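Local coordinates for cell wall surface anchor family protein (Jo),Cell wall surface anchor family protein (In) (Streptococcus pneumoniae, PDB 5MKC) that joins its two parts, Jo and In, through an isopeptide bond that forms autocatalytically, and derives from a pneumococcal pilus adhesin, at residues Y31-V36 against K46-N51; N205-L210 against N218-F223; E114-Q119 against V190-E195. All coordinates share one frame; numbering follows the deposited sequence.

Contact 1: residues Y31-V36 against K46-N51; sequences YQIIKV and KALNPN. With SO4 (sulfate ion), chain I.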
loop_
_atom_site.group_PDB
_atom_site.type_symbol
_atom_site.label_atom_id
_atom_site.label_comp_id
_atom_site.label_asym_id
_atom_site.label_seq_id
_atom_site.Cartn_x
_atom_site.Cartn_y
_atom_site.Cartn_z
ATOM N N TYR A 31 -8.075 3.376 -14.651
ATOM C CA TYR A 31 -8.945 2.918 -13.571
ATOM C C TYR A 31 -9.777 4.092 -13.074
ATOM O O TYR A 31 -9.324 5.219 -13.096
ATOM C CB TYR A 31 -8.157 2.299 -12.431
ATOM C CG TYR A 31 -7.049 3.152 -11.836
ATOM C CD1 TYR A 31 -7.291 4.005 -10.778
ATOM C CD2 TYR A 31 -5.733 3.047 -12.298
ATOM C CE1 TYR A 31 -6.266 4.761 -10.203
ATOM C CE2 TYR A 31 -4.716 3.817 -11.742
ATOM C CZ TYR A 31 -4.987 4.671 -10.689
ATOM O OH TYR A 31 -3.974 5.420 -10.125
ATOM N N GLN A 32 -11.016 3.832 -12.687
ATOM C CA GLN A 32 -11.902 4.882 -12.230
ATOM C C GLN A 32 -11.547 5.253 -10.801
ATOM O O GLN A 32 -11.024 4.418 -10.054
ATOM C CB GLN A 32 -13.357 4.409 -12.296
ATOM C CG GLN A 32 -13.774 3.870 -13.665
ATOM C CD GLN A 32 -13.469 4.845 -14.822
ATOM O OE1 GLN A 32 -12.648 4.537 -15.738
ATOM N NE2 GLN A 32 -14.083 6.034 -14.764
ATOM N N ILE A 33 -11.805 6.502 -10.423
ATOM C CA ILE A 33 -11.650 6.913 -9.028
ATOM C C ILE A 33 -12.895 7.624 -8.563
ATOM O O ILE A 33 -13.501 8.320 -9.333
ATOM C CB ILE A 33 -10.428 7.816 -8.775
ATOM C CG1 ILE A 33 -10.518 9.093 -9.593
ATOM C CG2 ILE A 33 -9.128 7.083 -9.053
ATOM C CD1 ILE A 33 -9.218 9.862 -9.596
ATOM N N ILE A 34 -13.266 7.423 -7.299
ATOM C CA ILE A 34 -14.507 7.961 -6.744
ATOM C C ILE A 34 -14.346 8.440 -5.298
ATOM O O ILE A 34 -13.346 8.162 -4.655
ATOM C CB ILE A 34 -15.635 6.923 -6.791
ATOM C CG1 ILE A 34 -15.328 5.778 -5.820
ATOM C CG2 ILE A 34 -15.836 6.432 -8.227
ATOM C CD1 ILE A 34 -16.516 4.880 -5.564
ATOM N N LYS A 35 -15.347 9.169 -4.827
ATOM C CA LYS A 35 -15.361 9.815 -3.532
ATOM C C LYS A 35 -15.086 8.803 -2.454
ATOM O O LYS A 35 -15.590 7.682 -2.512
ATOM C CB LYS A 35 -16.720 10.471 -3.288
ATOM C CG LYS A 35 -17.111 10.650 -1.827
ATOM C CD LYS A 35 -17.846 11.969 -1.554
ATOM C CE LYS A 35 -19.317 11.765 -1.230
ATOM N NZ LYS A 35 -19.589 11.771 0.232
ATOM N N VAL A 36 -14.262 9.213 -1.492
ATOM C CA VAL A 36 -13.996 8.457 -0.280
ATOM C C VAL A 36 -15.014 8.817 0.790
ATOM O O VAL A 36 -15.285 9.999 1.031
ATOM C CB VAL A 36 -12.586 8.796 0.249
ATOM C CG1 VAL A 36 -12.386 8.228 1.628
ATOM C CG2 VAL A 36 -11.520 8.284 -0.728
ATOM N N LYS A 46 -12.930 15.672 -0.519
ATOM C CA LYS A 46 -11.501 15.959 -0.441
ATOM C C LYS A 46 -10.618 14.751 -0.765
ATOM O O LYS A 46 -9.391 14.870 -0.835
ATOM C CB LYS A 46 -11.161 16.465 0.951
ATOM C CG LYS A 46 -11.722 17.843 1.246
ATOM C CD LYS A 46 -11.499 18.265 2.693
ATOM C CE LYS A 46 -10.036 18.167 3.099
ATOM N NZ LYS A 46 -9.723 19.069 4.236
ATOM N N ALA A 47 -11.219 13.595 -0.977
ATOM C CA ALA A 47 -10.421 12.395 -1.247
ATOM C C ALA A 47 -11.075 11.443 -2.237
ATOM O O ALA A 47 -12.299 11.323 -2.280
ATOM C CB ALA A 47 -10.097 11.674 0.047
ATOM N N LEU A 48 -10.239 10.777 -3.023
ATOM C CA LEU A 48 -10.699 9.875 -4.081
ATOM C C LEU A 48 -9.948 8.552 -4.026
ATOM O O LEU A 48 -8.737 8.538 -3.839
ATOM C CB LEU A 48 -10.456 10.522 -5.444
ATOM C CG LEU A 48 -11.102 11.893 -5.674
ATOM C CD1 LEU A 48 -10.583 12.541 -6.947
ATOM C CD2 LEU A 48 -12.601 11.732 -5.769
ATOM N N ASN A 49 -10.684 7.454 -4.188
ATOM C CA ASN A 49 -10.118 6.105 -4.183
ATOM C C ASN A 49 -10.367 5.441 -5.535
ATOM O O ASN A 49 -11.394 5.689 -6.175
ATOM C CB ASN A 49 -10.824 5.233 -3.150
ATOM C CG ASN A 49 -10.065 5.127 -1.841
ATOM O OD1 ASN A 49 -8.863 5.339 -1.769
ATOM N ND2 ASN A 49 -10.775 4.762 -0.796
ATOM N N PRO A 50 -9.459 4.556 -5.950
ATOM C CA PRO A 50 -9.705 3.728 -7.104
ATOM C C PRO A 50 -10.967 2.894 -6.897
ATOM O O PRO A 50 -11.262 2.519 -5.773
ATOM C CB PRO A 50 -8.473 2.803 -7.158
ATOM C CG PRO A 50 -7.497 3.332 -6.193
ATOM C CD PRO A 50 -8.217 4.202 -5.238
ATOM N N ASN A 51 -11.682 2.610 -7.976
ATOM C CA ASN A 51 -12.943 1.867 -7.925
ATOM C C ASN A 51 -13.027 0.917 -9.114
ATOM O O ASN A 51 -13.366 1.332 -10.218
ATOM C CB ASN A 51 -14.112 2.833 -7.975
ATOM C CG ASN A 51 -15.450 2.137 -7.972
ATOM O OD1 ASN A 51 -16.331 2.464 -8.761
ATOM N ND2 ASN A 51 -15.614 1.199 -7.082
HETATM S S SO4 I . -19.410 11.739 3.551
HETATM O O1 SO4 I . -20.181 12.471 2.520
HETATM O O2 SO4 I . -18.368 12.626 4.131
HETATM O O3 SO4 I . -20.297 11.282 4.645
HETATM O O4 SO4 I . -18.793 10.551 2.913
HETATM O O HOH W 1 -11.829 0.934 -12.614
#
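Ile-34 and Asn-51 share one face of an antiparallel strand pair, where their side chains cross obliquely. CG1 of Ile-34 sits between its backbone N and carbonyl carbon (chi1 68°), and CD1 continues over Asn-51. Ile-34 CD1 lies 3.8 Å from Asn-51 CG, and the CG1 branch rests on Asn-51 CB. Both side chains are exposed, so this is a surface contact. Further along, Val-36 points across to the other strand. Val-36 CG2 lies 3.6 Å from Asn-49 ND2 and 3.8 Å from Ala-47 CB. The amide is held by a bond from Ile-66 N to Asn-49 OD1.

Ile-33 and Pro-50 point to the opposite face. Tyr-31 runs side by side with Pro-50 in the same direction, and its CD1 is 4.0 Å from Pro-50 CB. The phenol OH reaches on to Ile-225 N. On the same face as Pro-50, Ile-33 meets Leu-48 at a slant, and the terminal methyls Ile-33 CD1 and Leu-48 CD1 touch at 4.0 Å. CD2 of Leu-48 leans over the Ile-34 carbonyl.

Ile-34 and Asn-49 exchange two backbone hydrogen bonds, each 2.8 Å between N and O. Val-36 N adds a bond to Ala-47 O. Pro-50 has no N-H to give, and it occupies a non-hydrogen-bonded position opposite Ile-33. At the end of the pair a water links Gln-32 N to Asn-51 O. Lys-35 points away from the other strand.

The contact lies in the N-terminal part of the fusion, probably Jo. Strand 29-35 pairs with 21-24 on one edge and 44-57 on the other. The three form an antiparallel beta meander, with short strand 40-41 in the second connection.

Contact 2: residues N205-L210 against N218-F223; sequences NGRTTL and NTVRDF. With SO4 (sulfate ion), chain H.
Phe-223 and Leu-210 have the most surface buried here, followed by Thr-208. Phe-223 points toward the 205-210 segment, and its CE2 is 4.0 Å from Leu-210 CB. Thr-208 CG2 is 3.7 Å from Phe-223 CD2. Thr-208 O lies at the ring edge near its plane, and it also accepts the hydrogen bond from Phe-223 N. OG1 of Thr-208 stands beside the backbone N, anti to the carbonyl carbon (chi1 -54°), where it bonds Gly-206 O at 2.8 Å. This leaves the methyl CG2 anti to N. Leu-81 touches Thr-208 and Phe-223; Val-83 touches Leu-210 and Phe-223.

Leu-210 and Arg-221 trade two backbone hydrogen bonds. Thr-209 shares the other face with Asp-222, and Thr-209 CG2 sits tight against Val-220 CG2 at 3.5 Å.

Arg-207 grips Asp-222 side-on. Arg-207 NE meets OD1 of Asp-222 at 2.8 Å, almost straight, and NH2 meets OD2 at 3.0 Å. The two planes are nearly coplanar, 24° apart, and both oxygens are met on the syn side. The Arg-207 chain is fully extended, which carries its guanidinium out to Asp-222. NH2 also donates to a sulfate ion, probably from the crystallisation liquor.

The pair is a beta hairpin of strands 209-211 and 221-222, in the C-terminal part of the fusion, probably In. Asn-205, just before the hairpin, is part of the isopeptide bond: its CG is bonded covalently to Lys-64 NZ, and Thr-208 OG1 is hydrogen-bonded to the same nitrogen.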
loop_
_atom_site.group_PDB
_atom_site.type_symbol
_atom_site.label_atom_id
_atom_site.label_comp_id
_atom_site.label_asym_id
_atom_site.label_seq_id
_atom_site.Cartn_x
_atom_site.Cartn_y
_atom_site.Cartn_z
ATOM N N ASN A 205 0.614 8.518 -3.339
ATOM C CA ASN A 205 1.849 7.777 -3.548
ATOM C C ASN A 205 2.473 8.149 -4.896
ATOM O O ASN A 205 1.770 8.554 -5.837
ATOM C CB ASN A 205 1.623 6.246 -3.513
ATOM C CG ASN A 205 0.504 5.818 -2.591
ATOM O OD1 ASN A 205 0.239 6.391 -1.546
ATOM N N GLY A 206 3.785 7.963 -5.005
ATOM C CA GLY A 206 4.407 7.837 -6.320
ATOM C C GLY A 206 4.050 6.502 -6.951
ATOM O O GLY A 206 3.145 5.788 -6.495
ATOM N N ARG A 207 4.770 6.133 -7.985
ATOM C CA ARG A 207 4.473 4.859 -8.644
ATOM C C ARG A 207 4.693 3.731 -7.629
ATOM O O ARG A 207 5.765 3.566 -7.093
ATOM C CB ARG A 207 5.354 4.649 -9.855
ATOM C CG ARG A 207 4.951 3.426 -10.641
ATOM C CD ARG A 207 5.882 3.030 -11.772
ATOM N NE ARG A 207 5.306 1.866 -12.455
ATOM C CZ ARG A 207 5.870 1.206 -13.458
ATOM N NH1 ARG A 207 7.043 1.591 -13.914
ATOM N NH2 ARG A 207 5.248 0.173 -14.019
ATOM N N THR A 208 3.640 2.970 -7.379
ATOM C CA THR A 208 3.628 1.955 -6.348
ATOM C C THR A 208 3.532 0.584 -6.991
ATOM O O THR A 208 2.616 0.313 -7.764
ATOM C CB THR A 208 2.452 2.203 -5.371
ATOM O OG1 THR A 208 2.521 3.553 -4.871
ATOM C CG2 THR A 208 2.512 1.237 -4.212
ATOM N N THR A 209 4.488 -0.283 -6.698
ATOM C CA THR A 209 4.635 -1.529 -7.477
ATOM C C THR A 209 4.829 -2.754 -6.618
ATOM O O THR A 209 5.330 -2.675 -5.510
ATOM C CB THR A 209 5.853 -1.488 -8.423
ATOM O OG1 THR A 209 7.054 -1.290 -7.643
ATOM C CG2 THR A 209 5.716 -0.381 -9.404
ATOM N N LEU A 210 4.436 -3.893 -7.170
ATOM C CA LEU A 210 4.825 -5.212 -6.673
ATOM C C LEU A 210 5.754 -5.875 -7.705
ATOM O O LEU A 210 5.409 -5.942 -8.887
ATOM C CB LEU A 210 3.587 -6.095 -6.493
ATOM C CG LEU A 210 3.906 -7.567 -6.182
ATOM C CD1 LEU A 210 4.545 -7.734 -4.817
ATOM C CD2 LEU A 210 2.659 -8.445 -6.262
ATOM N N ASN A 218 12.456 -8.171 -14.063
ATOM C CA ASN A 218 11.759 -7.130 -14.824
ATOM C C ASN A 218 10.229 -7.163 -14.768
ATOM O O ASN A 218 9.598 -6.312 -15.360
ATOM C CB ASN A 218 12.151 -7.225 -16.300
ATOM C CG ASN A 218 13.621 -7.041 -16.525
ATOM O OD1 ASN A 218 14.254 -7.872 -17.171
ATOM N ND2 ASN A 218 14.173 -5.951 -16.018
ATOM N N THR A 219 9.632 -8.144 -14.098
ATOM C CA THR A 219 8.181 -8.193 -13.953
ATOM C C THR A 219 7.716 -7.315 -12.814
ATOM O O THR A 219 8.041 -7.555 -11.649
ATOM C CB THR A 219 7.683 -9.624 -13.678
ATOM O OG1 THR A 219 8.075 -10.454 -14.745
ATOM C CG2 THR A 219 6.181 -9.704 -13.556
ATOM N N VAL A 220 6.922 -6.314 -13.184
ATOM C CA VAL A 220 6.415 -5.330 -12.265
ATOM C C VAL A 220 4.894 -5.147 -12.457
ATOM O O VAL A 220 4.379 -5.149 -13.589
ATOM C CB VAL A 220 7.158 -3.993 -12.474
ATOM C CG1 VAL A 220 6.960 -3.465 -13.870
ATOM C CG2 VAL A 220 6.661 -2.964 -11.514
ATOM N N ARG A 221 4.181 -4.985 -11.339
ATOM C CA ARG A 221 2.734 -4.744 -11.355
ATOM C C ARG A 221 2.385 -3.521 -10.532
ATOM O O ARG A 221 2.751 -3.422 -9.353
ATOM C CB ARG A 221 1.990 -5.911 -10.741
ATOM C CG ARG A 221 2.408 -7.275 -11.232
ATOM C CD ARG A 221 1.954 -7.489 -12.662
ATOM N NE ARG A 221 2.303 -8.831 -13.113
ATOM C CZ ARG A 221 2.459 -9.166 -14.385
ATOM N NH1 ARG A 221 2.320 -8.264 -15.365
ATOM N NH2 ARG A 221 2.817 -10.398 -14.684
ATOM N N ASP A 222 1.631 -2.612 -11.129
ATOM C CA ASP A 222 1.234 -1.380 -10.438
ATOM C C ASP A 222 0.020 -1.549 -9.528
ATOM O O ASP A 222 -0.933 -2.252 -9.866
ATOM C CB ASP A 222 0.912 -0.322 -11.467
ATOM C CG ASP A 222 2.147 0.255 -12.107
ATOM O OD1 ASP A 222 2.862 0.989 -11.398
ATOM O OD2 ASP A 222 2.387 -0.015 -13.295
ATOM N N PHE A 223 0.093 -0.921 -8.358
ATOM C CA PHE A 223 -1.063 -0.636 -7.515
ATOM C C PHE A 223 -1.717 0.658 -8.034
ATOM O O PHE A 223 -1.021 1.561 -8.497
ATOM C CB PHE A 223 -0.615 -0.346 -6.082
ATOM C CG PHE A 223 -0.089 -1.533 -5.323
ATOM C CD1 PHE A 223 -0.862 -2.134 -4.354
ATOM C CD2 PHE A 223 1.216 -1.963 -5.477
ATOM C CE1 PHE A 223 -0.385 -3.201 -3.614
ATOM C CE2 PHE A 223 1.728 -3.013 -4.713
ATOM C CZ PHE A 223 0.921 -3.642 -3.790
HETATM S S SO4 H . 7.924 -0.870 -16.840
HETATM O O1 SO4 H . 8.884 -0.896 -15.709
HETATM O O2 SO4 H . 7.940 0.468 -17.476
HETATM O O3 SO4 H . 6.551 -1.183 -16.364
HETATM O O4 SO4 H . 8.345 -1.873 -17.845
HETATM O O HOH W 2 1.600 2.621 -9.572
#

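Contact 3: residues E114-Q119 against V190-E195; sequences ELIDLQ and VRLNDE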
loop_
_atom_site.group_PDB
_atom_site.type_symbol
_atom_site.label_atom_id
_atom_site.label_comp_id
_atom_site.label_asym_id
_atom_site.label_seq_id
_atom_site.Cartn_x
_atom_site.Cartn_y
_atom_site.Cartn_z
ATOM N N GLU A 114 4.427 13.390 -3.959
ATOM C CA GLU A 114 4.885 14.752 -3.743
ATOM C C GLU A 114 3.897 15.431 -2.777
ATOM O O GLU A 114 2.670 15.274 -2.905
ATOM C CB GLU A 114 4.915 15.474 -5.083
ATOM C CG GLU A 114 5.578 16.829 -5.081
ATOM C CD GLU A 114 5.265 17.627 -6.356
ATOM O OE1 GLU A 114 5.048 16.987 -7.415
ATOM O OE2 GLU A 114 5.222 18.893 -6.306
ATOM N N LEU A 115 4.438 16.136 -1.790
ATOM C CA LEU A 115 3.638 16.820 -0.767
ATOM C C LEU A 115 2.841 15.903 0.156
ATOM O O LEU A 115 1.903 16.352 0.822
ATOM C CB LEU A 115 2.696 17.867 -1.380
ATOM C CG LEU A 115 3.318 19.077 -2.104
ATOM C CD1 LEU A 115 2.394 20.272 -2.010
ATOM C CD2 LEU A 115 4.658 19.482 -1.535
ATOM N N ILE A 116 3.214 14.628 0.219
ATOM C CA ILE A 116 2.587 13.677 1.148
ATOM C C ILE A 116 3.594 13.290 2.216
ATOM O O ILE A 116 4.624 12.725 1.909
ATOM C CB ILE A 116 2.108 12.409 0.423
ATOM C CG1 ILE A 116 1.136 12.768 -0.712
ATOM C CG2 ILE A 116 1.451 11.422 1.401
ATOM C CD1 ILE A 116 -0.154 13.412 -0.245
ATOM N N ASP A 117 3.296 13.609 3.475
ATOM C CA ASP A 117 4.186 13.299 4.596
ATOM C C ASP A 117 3.722 12.055 5.363
ATOM O O ASP A 117 2.608 11.982 5.899
ATOM C CB ASP A 117 4.265 14.494 5.531
ATOM C CG ASP A 117 4.828 15.734 4.842
ATOM O OD1 ASP A 117 5.804 15.613 4.065
ATOM O OD2 ASP A 117 4.305 16.836 5.078
ATOM N N LEU A 118 4.596 11.067 5.395
ATOM C CA LEU A 118 4.353 9.853 6.149
ATOM C C LEU A 118 4.382 10.203 7.635
ATOM O O LEU A 118 5.226 10.992 8.068
ATOM C CB LEU A 118 5.465 8.850 5.822
ATOM C CG LEU A 118 5.337 7.467 6.451
ATOM C CD1 LEU A 118 4.036 6.772 6.070
ATOM C CD2 LEU A 118 6.515 6.615 6.004
ATOM N N GLN A 119 3.483 9.634 8.432
ATOM C CA GLN A 119 3.508 9.937 9.857
ATOM C C GLN A 119 4.521 9.066 10.555
ATOM O O GLN A 119 4.465 7.844 10.458
ATOM C CB GLN A 119 2.129 9.769 10.493
ATOM C CG GLN A 119 1.064 10.615 9.821
ATOM C CD GLN A 119 1.395 12.097 9.773
ATOM O OE1 GLN A 119 2.138 12.589 8.899
ATOM N NE2 GLN A 119 0.797 12.828 10.694
ATOM N N VAL A 190 -0.781 9.096 6.644
ATOM C CA VAL A 190 -0.148 10.197 5.930
ATOM C C VAL A 190 -0.891 11.495 6.198
ATOM O O VAL A 190 -2.036 11.490 6.673
ATOM C CB VAL A 190 -0.153 9.975 4.411
ATOM C CG1 VAL A 190 0.520 8.664 4.039
ATOM C CG2 VAL A 190 -1.580 10.011 3.864
ATOM N N ARG A 191 -0.256 12.596 5.835
ATOM C CA ARG A 191 -0.831 13.934 5.958
ATOM C C ARG A 191 -0.403 14.793 4.767
ATOM O O ARG A 191 0.768 14.780 4.347
ATOM C CB ARG A 191 -0.353 14.594 7.257
ATOM C CG ARG A 191 -0.849 16.022 7.447
ATOM C CD ARG A 191 -0.414 16.574 8.798
ATOM N NE ARG A 191 -0.989 17.892 9.048
ATOM C CZ ARG A 191 -0.528 19.036 8.534
ATOM N NH1 ARG A 191 0.528 19.067 7.730
ATOM N NH2 ARG A 191 -1.158 20.161 8.808
ATOM N N LEU A 192 -1.348 15.570 4.237
ATOM C CA LEU A 192 -1.024 16.514 3.167
ATOM C C LEU A 192 -0.137 17.612 3.709
ATOM O O LEU A 192 -0.435 18.189 4.734
ATOM C CB LEU A 192 -2.290 17.113 2.565
ATOM C CG LEU A 192 -2.103 18.004 1.327
ATOM C CD1 LEU A 192 -1.473 17.217 0.182
ATOM C CD2 LEU A 192 -3.445 18.584 0.925
ATOM N N ASN A 193 0.976 17.877 3.035
ATOM C CA ASN A 193 1.901 18.948 3.457
ATOM C C ASN A 193 1.252 20.315 3.371
ATOM O O ASN A 193 0.482 20.574 2.451
ATOM C CB ASN A 193 3.138 18.936 2.553
ATOM C CG ASN A 193 4.203 19.911 3.003
ATOM O OD1 ASN A 193 4.304 21.014 2.492
ATOM N ND2 ASN A 193 4.991 19.505 3.964
ATOM N N ASP A 194 1.640 21.224 4.260
ATOM C CA ASP A 194 1.066 22.575 4.281
ATOM C C ASP A 194 1.294 23.407 3.022
ATOM O O ASP A 194 0.634 24.401 2.823
ATOM C CB ASP A 194 1.571 23.332 5.503
ATOM C CG ASP A 194 0.961 22.813 6.803
ATOM O OD1 ASP A 194 0.013 22.007 6.760
ATOM O OD2 ASP A 194 1.434 23.202 7.883
ATOM N N GLU A 195 2.213 23.001 2.156
ATOM C CA GLU A 195 2.520 23.802 0.954
ATOM C C GLU A 195 1.610 23.425 -0.212
ATOM O O GLU A 195 1.866 23.807 -1.360
ATOM C CB GLU A 195 3.991 23.673 0.533
ATOM C CG GLU A 195 5.000 24.112 1.575
ATOM C CD GLU A 195 4.724 25.486 2.171
ATOM O OE1 GLU A 195 4.216 26.391 1.470
ATOM O OE2 GLU A 195 5.021 25.661 3.367
#
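The Asp-117 carboxylate and the Asn-193 amide meet edge-on, with their planes 80° apart. Asn-193 ND2 donates to Asp-117 OD2 at 3.0 Å, and the bond is nearly straight. OD2 uses its syn lone pair and lies in the amide plane. The amide carbon CG of Asn-193 is anti to its backbone N (chi1 -174°), which extends the group toward Asp-117. The other end of the amide is also used: Asn-193 OD1 accepts from Glu-195 N at 2.9 Å, an Asx turn. With both ends bonded, the amide is fixed in rotation.

The Arg-191 guanidinium has its partner at an edge too. NH1 and NH2 of Arg-191 grip a single oxygen, Asp-194 OD1, end-on, with NH2 at 3.0 Å from it. NE points elsewhere and forms a salt bridge with Asp-74. Arg-191 NH1 stays 5.1 Å from Asp-117 OD2, close enough that the opposite charges may attract.

Asp-117 and Arg-191 share one face of an antiparallel pair, strand 116-118 beside the end of strand 183-192; Asn-193 and Asp-194 follow in the loop. Both strands belong to the Ig-like domain in the C-terminal part of the fusion, probably In. Asp-117 and Arg-191 form the hydrogen-bonded pair in the middle, with a backbone bond each way. Beyond it, Asn-193 N bonds Leu-115 O at 2.8 Å.

The opposite face is apolar. Ile-116 stands between Val-190 and Leu-192. Ile-116 CG2 lies 3.7 Å from Val-190 CB, and its CD1 tip meets CD1 of Leu-192 at 4.0 Å. Ile-228 touches both Ile-116 and Leu-192. Leu-115, next to the strand, sends CD1 to the Glu-195 carbonyl, 3.6 Å from its O, while Tyr-202 packs against the same leucine.

The three contacts are separate patches with centres about 19 Å apart (1 to 2 and 1 to 3) and about 21 Å apart (2 to 3). None touches another; the nearest atoms are about 5 Å apart for contacts 1 and 2 and for contacts 2 and 3, and about 7 Å for contacts 1 and 3. Contact 2 contains one end of the isopeptide bond. The other end, Lys-64, lies on strand 60-69, which pairs with the strand 44-57 of contact 1. Strand 227-228 connects contacts 1 and 3: Ile-228 touches Ala-47 in one and Ile-116 in the other. Contact 1 lies in the N-terminal part of the fusion, contacts 2 and 3 in the C-terminal part.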